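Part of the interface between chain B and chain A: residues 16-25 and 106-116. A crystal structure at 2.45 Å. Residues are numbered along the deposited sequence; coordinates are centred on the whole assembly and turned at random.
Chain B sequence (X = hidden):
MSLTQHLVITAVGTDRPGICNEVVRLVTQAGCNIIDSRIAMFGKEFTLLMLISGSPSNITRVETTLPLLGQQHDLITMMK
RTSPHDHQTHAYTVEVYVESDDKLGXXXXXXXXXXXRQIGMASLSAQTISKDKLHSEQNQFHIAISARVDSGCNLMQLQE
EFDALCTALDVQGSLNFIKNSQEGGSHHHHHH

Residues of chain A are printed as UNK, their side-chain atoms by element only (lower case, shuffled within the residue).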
ATOM      1  N   ARG B  16       0.490 -16.614  -3.831  1.00 58.34           N
ATOM      2  CA  ARG B  16      -0.032 -17.754  -4.563  1.00 61.18           C
ATOM      3  C   ARG B  16      -1.346 -17.299  -5.200  1.00 62.38           C
ATOM      4  O   ARG B  16      -2.022 -16.407  -4.683  1.00 62.56           O
ATOM      5  CB  ARG B  16      -0.278 -18.929  -3.610  1.00 62.50           C
ATOM      6  CG  ARG B  16      -0.755 -18.519  -2.218  1.00 67.01           C
ATOM      7  CD  ARG B  16      -1.239 -19.714  -1.394  1.00 69.55           C
ATOM      8  NE  ARG B  16      -2.567 -20.156  -1.822  1.00 73.26           N
ATOM      9  CZ  ARG B  16      -3.716 -19.647  -1.380  1.00 73.47           C
ATOM     10  NH1 ARG B  16      -3.721 -18.674  -0.477  1.00 71.90           N
ATOM     11  NH2 ARG B  16      -4.868 -20.095  -1.865  1.00 75.03           N
ATOM     12  N   PRO B  17      -1.727 -17.916  -6.325  1.00 62.91           N
ATOM     13  CA  PRO B  17      -2.946 -17.615  -7.080  1.00 61.78           C
ATOM     14  C   PRO B  17      -4.172 -17.045  -6.360  1.00 60.81           C
ATOM     15  O   PRO B  17      -4.699 -16.010  -6.779  1.00 60.52           O
ATOM     16  CB  PRO B  17      -3.229 -18.935  -7.777  1.00 62.47           C
ATOM     17  CG  PRO B  17      -1.839 -19.352  -8.177  1.00 62.41           C
ATOM     18  CD  PRO B  17      -1.036 -19.085  -6.907  1.00 63.05           C
ATOM     19  N   GLY B  18      -4.631 -17.685  -5.289  1.00 59.75           N
ATOM     20  CA  GLY B  18      -5.821 -17.174  -4.621  1.00 59.75           C
ATOM     21  C   GLY B  18      -5.725 -16.634  -3.203  1.00 59.72           C
ATOM     22  O   GLY B  18      -6.743 -16.488  -2.523  1.00 58.54           O
ATOM     23  N   ILE B  19      -4.520 -16.314  -2.749  1.00 59.89           N
ATOM     24  CA  ILE B  19      -4.358 -15.806  -1.395  1.00 60.27           C
ATOM     25  C   ILE B  19      -5.225 -14.571  -1.143  1.00 59.74           C
ATOM     26  O   ILE B  19      -5.909 -14.486  -0.121  1.00 60.50           O
ATOM     27  CB  ILE B  19      -2.872 -15.483  -1.096  1.00 61.42           C
ATOM     28  CG1 ILE B  19      -2.693 -15.200   0.394  1.00 63.02           C
ATOM     29  CG2 ILE B  19      -2.406 -14.304  -1.929  1.00 63.04           C
ATOM     30  CD1 ILE B  19      -2.719 -16.444   1.261  1.00 63.18           C
ATOM     31  N   CYS B  20      -5.221 -13.628  -2.084  1.00 58.74           N
ATOM     32  CA  CYS B  20      -6.006 -12.402  -1.952  1.00 57.80           C
ATOM     33  C   CYS B  20      -7.516 -12.638  -2.078  1.00 57.93           C
ATOM     34  O   CYS B  20      -8.315 -11.813  -1.647  1.00 57.50           O
ATOM     35  CB  CYS B  20      -5.547 -11.375  -2.993  1.00 58.86           C
ATOM     36  SG  CYS B  20      -6.214  -9.704  -2.759  1.00 57.46           S
ATOM     37  N   ASN B  21      -7.910 -13.758  -2.676  1.00 58.91           N
ATOM     38  CA  ASN B  21      -9.327 -14.081  -2.811  1.00 59.56           C
ATOM     39  C   ASN B  21      -9.901 -14.370  -1.435  1.00 59.28           C
ATOM     40  O   ASN B  21     -10.854 -13.734  -0.997  1.00 60.25           O
ATOM     41  CB  ASN B  21      -9.524 -15.320  -3.690  1.00 61.10           C
ATOM     42  CG  ASN B  21      -9.710 -14.978  -5.154  1.00 62.75           C
ATOM     43  OD1 ASN B  21      -9.284 -15.728  -6.036  1.00 64.86           O
ATOM     44  ND2 ASN B  21     -10.368 -13.855  -5.425  1.00 62.59           N
ATOM     45  N   GLU B  22      -9.299 -15.337  -0.757  1.00 58.69           N
ATOM     46  CA  GLU B  22      -9.741 -15.751   0.565  1.00 58.42           C
ATOM     47  C   GLU B  22      -9.788 -14.595   1.549  1.00 57.26           C
ATOM     48  O   GLU B  22     -10.693 -14.517   2.380  1.00 56.85           O
ATOM     49  CB  GLU B  22      -8.815 -16.848   1.087  1.00 59.71           C
ATOM     50  CG  GLU B  22      -8.681 -18.015   0.121  1.00 61.75           C
ATOM     51  CD  GLU B  22      -7.438 -18.847   0.371  1.00 62.91           C
ATOM     52  OE1 GLU B  22      -7.114 -19.701  -0.483  1.00 61.96           O
ATOM     53  OE2 GLU B  22      -6.788 -18.648   1.421  1.00 64.52           O
ATOM     54  N   VAL B  23      -8.820 -13.691   1.453  1.00 56.28           N
ATOM     55  CA  VAL B  23      -8.784 -12.554   2.359  1.00 54.50           C
ATOM     56  C   VAL B  23     -10.014 -11.675   2.217  1.00 53.74           C
ATOM     57  O   VAL B  23     -10.719 -11.429   3.196  1.00 53.15           O
ATOM     58  CB  VAL B  23      -7.536 -11.701   2.139  1.00 54.76           C
ATOM     59  CG1 VAL B  23      -7.547 -10.522   3.094  1.00 56.11           C
ATOM     60  CG2 VAL B  23      -6.294 -12.545   2.367  1.00 55.01           C
ATOM     61  N   VAL B  24     -10.286 -11.198   1.010  1.00 53.27           N
ATOM     62  CA  VAL B  24     -11.457 -10.348   0.813  1.00 55.02           C
ATOM     63  C   VAL B  24     -12.714 -11.191   0.955  1.00 55.68           C
ATOM     64  O   VAL B  24     -13.794 -10.684   1.260  1.00 56.39           O
ATOM     65  CB  VAL B  24     -11.468  -9.676  -0.589  1.00 54.24           C
ATOM     66  CG1 VAL B  24     -10.158  -8.955  -0.829  1.00 54.19           C
ATOM     67  CG2 VAL B  24     -11.728 -10.711  -1.668  1.00 54.71           C
ATOM     68  N   ARG B  25     -12.552 -12.488   0.724  1.00 56.21           N
ATOM     69  CA  ARG B  25     -13.650 -13.440   0.806  1.00 56.15           C
ATOM     70  C   ARG B  25     -14.095 -13.551   2.254  1.00 53.89           C
ATOM     71  O   ARG B  25     -15.275 -13.416   2.575  1.00 52.94           O
ATOM     72  CB  ARG B  25     -13.177 -14.801   0.280  1.00 58.88           C
ATOM     73  CG  ARG B  25     -14.210 -15.909   0.305  1.00 62.57           C
ATOM     74  CD  ARG B  25     -13.649 -17.185  -0.320  1.00 65.69           C
ATOM     75  NE  ARG B  25     -14.486 -18.338  -0.008  1.00 68.55           N
ATOM     76  CZ  ARG B  25     -14.711 -18.776   1.227  1.00 71.07           C
ATOM     77  NH1 ARG B  25     -14.158 -18.159   2.266  1.00 72.30           N
ATOM     78  NH2 ARG B  25     -15.494 -19.829   1.429  1.00 72.79           N
TER
ATOM     79  N   UNK A 106     -19.984 -10.810  -4.283  1.00 48.82           N
ATOM     80  CA  UNK A 106     -19.678 -10.068  -5.487  1.00 45.55           C
ATOM     81  C   UNK A 106     -18.185  -9.763  -5.558  1.00 45.51           C
ATOM     82  O   UNK A 106     -17.562  -9.896  -6.617  1.00 45.87           O
ATOM     83  c   UNK A 106     -20.580  -7.960  -6.779  1.00 44.77           C
ATOM     84  c   UNK A 106     -20.503  -8.782  -5.493  1.00 44.09           C
ATOM     85  c   UNK A 106     -21.524  -6.790  -6.557  1.00 44.07           C
ATOM     86  c   UNK A 106     -21.067  -8.822  -7.935  1.00 43.45           C
ATOM     87  N   UNK A 107     -17.605  -9.375  -4.427  1.00 43.24           N
ATOM     88  CA  UNK A 107     -16.188  -9.051  -4.395  1.00 43.15           C
ATOM     89  C   UNK A 107     -15.266 -10.163  -4.903  1.00 43.46           C
ATOM     90  O   UNK A 107     -14.488  -9.932  -5.825  1.00 43.17           O
ATOM     91  o   UNK A 107     -16.558  -7.561  -2.527  1.00 41.89           O
ATOM     92  c   UNK A 107     -14.286  -8.182  -2.998  1.00 40.30           C
ATOM     93  c   UNK A 107     -15.741  -8.642  -2.983  1.00 42.40           C
ATOM     94  N   UNK A 108     -15.338 -11.358  -4.323  1.00 43.20           N
ATOM     95  CA  UNK A 108     -14.465 -12.437  -4.784  1.00 45.94           C
ATOM     96  C   UNK A 108     -14.509 -12.591  -6.302  1.00 44.00           C
ATOM     97  O   UNK A 108     -13.508 -12.935  -6.922  1.00 44.24           O
ATOM     98  o   UNK A 108     -16.803 -12.206  -2.535  1.00 61.63           O
ATOM     99  c   UNK A 108     -16.423 -13.364  -2.246  1.00 59.60           C
ATOM    100  c   UNK A 108     -15.026 -13.802  -2.664  1.00 56.91           C
ATOM    101  c   UNK A 108     -14.848 -13.790  -4.166  1.00 49.83           C
ATOM    102  o   UNK A 108     -17.138 -14.183  -1.629  1.00 60.52           O
ATOM    103  N   UNK A 109     -15.666 -12.343  -6.901  1.00 42.57           N
ATOM    104  CA  UNK A 109     -15.799 -12.489  -8.346  1.00 43.43           C
ATOM    105  C   UNK A 109     -14.805 -11.637  -9.122  1.00 41.16           C
ATOM    106  O   UNK A 109     -14.145 -12.107 -10.059  1.00 40.22           O
ATOM    107  c   UNK A 109     -18.146 -13.337  -8.973  1.00 47.69           C
ATOM    108  n   UNK A 109     -19.932 -15.590  -6.457  1.00 53.17           N
ATOM    109  c   UNK A 109     -19.578 -15.025  -7.782  1.00 50.80           C
ATOM    110  c   UNK A 109     -17.221 -12.140  -8.801  1.00 45.14           C
ATOM    111  c   UNK A 109     -18.404 -14.061  -7.663  1.00 50.47           C
ATOM    112  N   UNK A 110     -14.681 -10.385  -8.717  1.00 37.71           N
ATOM    113  CA  UNK A 110     -13.787  -9.491  -9.411  1.00 36.12           C
ATOM    114  C   UNK A 110     -12.309  -9.695  -9.095  1.00 36.11           C
ATOM    115  O   UNK A 110     -11.456  -9.515  -9.962  1.00 37.18           O
ATOM    116  c   UNK A 110     -15.555  -7.743  -9.855  1.00 32.34           C
ATOM    117  c   UNK A 110     -16.771  -7.046 -11.821  1.00 31.97           C
ATOM    118  c   UNK A 110     -17.972  -7.282 -11.177  1.00 29.11           C
ATOM    119  c   UNK A 110     -15.570  -7.275 -11.162  1.00 30.18           C
ATOM    120  c   UNK A 110     -16.766  -7.973  -9.222  1.00 30.05           C
ATOM    121  c   UNK A 110     -14.251  -8.062  -9.167  1.00 34.76           C
ATOM    122  c   UNK A 110     -17.970  -7.746  -9.879  1.00 31.03           C
ATOM    123  N   UNK A 111     -11.987 -10.086  -7.868  1.00 36.28           N
ATOM    124  CA  UNK A 111     -10.591 -10.325  -7.547  1.00 34.72           C
ATOM    125  C   UNK A 111     -10.181 -11.572  -8.313  1.00 34.82           C
ATOM    126  O   UNK A 111      -9.115 -11.610  -8.917  1.00 35.42           O
ATOM    127  c   UNK A 111     -10.369 -10.509  -6.031  1.00 34.86           C
ATOM    128  o   UNK A 111     -11.367 -11.376  -5.491  1.00 32.29           O
ATOM    129  c   UNK A 111     -10.429  -9.159  -5.331  1.00 34.74           C
ATOM    130  N   UNK A 112     -11.037 -12.585  -8.312  1.00 34.86           N
ATOM    131  CA  UNK A 112     -10.735 -13.799  -9.058  1.00 35.69           C
ATOM    132  C   UNK A 112     -10.550 -13.434 -10.546  1.00 34.01           C
ATOM    133  O   UNK A 112      -9.594 -13.864 -11.191  1.00 32.08           O
ATOM    134  c   UNK A 112     -11.866 -14.816  -8.886  1.00 39.63           C
ATOM    135  c   UNK A 112     -11.787 -16.007  -9.842  1.00 43.81           C
ATOM    136  c   UNK A 112     -10.486 -16.787  -9.711  1.00 47.64           C
ATOM    137  n   UNK A 112      -9.766 -16.573  -8.607  1.00 47.23           N
ATOM    138  o   UNK A 112     -10.134 -17.578 -10.591  1.00 47.71           O
ATOM    139  N   UNK A 113     -11.460 -12.624 -11.078  1.00 32.54           N
ATOM    140  CA  UNK A 113     -11.374 -12.194 -12.470  1.00 30.48           C
ATOM    141  C   UNK A 113      -9.970 -11.709 -12.825  1.00 31.24           C
ATOM    142  O   UNK A 113      -9.434 -12.060 -13.880  1.00 32.34           O
ATOM    143  c   UNK A 113     -12.276 -10.483 -14.135  1.00 30.24           C
ATOM    144  c   UNK A 113     -12.854 -11.138 -15.214  1.00 28.76           C
ATOM    145  c   UNK A 113     -12.763 -10.610 -16.500  1.00 29.37           C
ATOM    146  c   UNK A 113     -11.600  -9.283 -14.364  1.00 29.57           C
ATOM    147  c   UNK A 113     -12.086  -9.416 -16.718  1.00 28.95           C
ATOM    148  c   UNK A 113     -11.502  -8.749 -15.646  1.00 28.03           C
ATOM    149  c   UNK A 113     -12.367 -11.059 -12.739  1.00 29.25           C
ATOM    150  N   UNK A 114      -9.377 -10.895 -11.953  1.00 30.84           N
ATOM    151  CA  UNK A 114      -8.044 -10.357 -12.225  1.00 31.16           C
ATOM    152  C   UNK A 114      -6.905 -11.307 -11.853  1.00 31.21           C
ATOM    153  O   UNK A 114      -5.899 -11.366 -12.555  1.00 28.92           O
ATOM    154  c   UNK A 114      -7.886  -8.986 -11.550  1.00 30.84           C
ATOM    155  c   UNK A 114      -8.762  -7.915 -12.159  1.00 29.09           C
ATOM    156  c   UNK A 114      -9.878  -7.439 -11.482  1.00 29.85           C
ATOM    157  c   UNK A 114      -9.346  -6.501 -14.032  1.00 26.79           C
ATOM    158  c   UNK A 114     -10.726  -6.506 -12.070  1.00 29.88           C
ATOM    159  c   UNK A 114     -10.456  -6.039 -13.351  1.00 28.18           C
ATOM    160  c   UNK A 114      -8.505  -7.435 -13.436  1.00 28.23           C
ATOM    161  N   UNK A 115      -7.066 -12.066 -10.772  1.00 32.99           N
ATOM    162  CA  UNK A 115      -6.041 -13.031 -10.381  1.00 34.63           C
ATOM    163  C   UNK A 115      -5.899 -14.063 -11.499  1.00 37.52           C
ATOM    164  O   UNK A 115      -4.787 -14.354 -11.953  1.00 39.49           O
ATOM    165  c   UNK A 115      -6.425 -13.734  -9.081  1.00 33.83           C
ATOM    166  N   UNK A 116      -7.030 -14.606 -11.947  1.00 36.15           N
ATOM    167  CA  UNK A 116      -7.028 -15.596 -13.012  1.00 36.44           C
ATOM    168  C   UNK A 116      -6.236 -15.113 -14.222  1.00 38.38           C
ATOM    169  O   UNK A 116      -5.475 -15.861 -14.821  1.00 37.90           O
ATOM    170  c   UNK A 116     -10.021 -17.389 -14.742  1.00 42.55           C
ATOM    171  c   UNK A 116      -8.600 -17.155 -14.279  1.00 41.82           C
ATOM    172  o   UNK A 116     -10.402 -16.969 -15.833  1.00 43.68           O
ATOM    173  n   UNK A 116     -10.820 -18.054 -13.904  1.00 42.55           N
ATOM    174  c   UNK A 116      -8.460 -15.895 -13.445  1.00 38.75           C
TER

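Position 106 has four side-chain carbons, forked at the second. They make no contact with this stretch of chain B and are buried within the assembly, as suits a greasy branched chain: Leu A106.

Position 107 carries one carbon bearing an oxygen and a second carbon. Its CA-to-CB bond points toward chain B, and a side-chain carbon lies 3.8 Å from Val B24 CG2. This is Thr A107; the carbon is its methyl CG2, and the short, beta-branched chain is well suited to such an apolar contact.

Position 108 shows three carbons in a row, the third holding two oxygens. Its CA-to-CB bond runs sideways, its second side-chain carbon lies 3.6 Å from Arg B25 CB, and the backbone O of 108 lies 3.6 Å from Asn B21 ND2. The carboxylate identifies Glu A108. Its pairing with Arg B25 is carbon to carbon, through CG, while OE2 is hydrogen-bonded elsewhere in the structure.

At 109, four carbons in a row end in nitrogen: Lys A109. Its CA-to-CB bond points away from chain B; the residue is exposed, which suits a charged chain.

Position 110 has one carbon followed by a six-carbon ring, Phe A110. Its CA-to-CB bond is sideways, but the ring leads away and is buried without touching this stretch of chain B.

Position 111 again has one carbon carrying an oxygen and a carbon. It points toward chain B, and its side-chain oxygen lies 2.7 Å from Asn B21 ND2 and 3.9 Å from Val B24 CG2. This is Thr A111. Its chi1 is p, and OG1 donates a hydrogen bond to Glu A108 O (3.0 Å), one turn back, which satisfies the hydroxyl's proton within its own helix; a compact polar residue fits this buried place.

Position 112 has three carbons, the last bearing one oxygen and one nitrogen. Although its CA-to-CB bond is sideways, the end of the chain comes nearer, and its nitrogen gives a weak hydrogen bond to Asn B21 OD1 (2.7 Å, with a bent angle of 124°). This is Gln A112, whose length makes the reach of NE2 possible.

Position 113 shows one carbon and a six-carbon ring, Phe A113; its CA-to-CB bond points away from chain B. Position 114 has the same atoms, out of reach of this stretch: Phe A114. Both are buried, which suits a large apolar ring.

Position 115 has a single side-chain carbon, pointing toward chain B, its CB 3.7 Å from Pro B17 O. This is Ala A115: the single methyl sits against the carbonyl, and a small side chain suits so close a place.

Three carbons ending in oxygen and nitrogen make position 116 Gln A116, exposed and without contact here. Its NE2 bonds weakly to Gln A112 OE1 (3.4 Å).

The contact is a nearly antiparallel packing of two helices, at 165° with axes 9.0 Å apart at closest approach. Asn B21 is its polar centre, its amide lying among 108, 111 and 112. Val B24 CG2 packs on Thr A107 CG2. Pro B17 by Ala A115 and Arg B25 by Glu A108 close the contact at its two ends, as the antiparallel register requires. The two stretches together bury 369 Å².

Chain A (106-116) LTEKFTQFFAQ
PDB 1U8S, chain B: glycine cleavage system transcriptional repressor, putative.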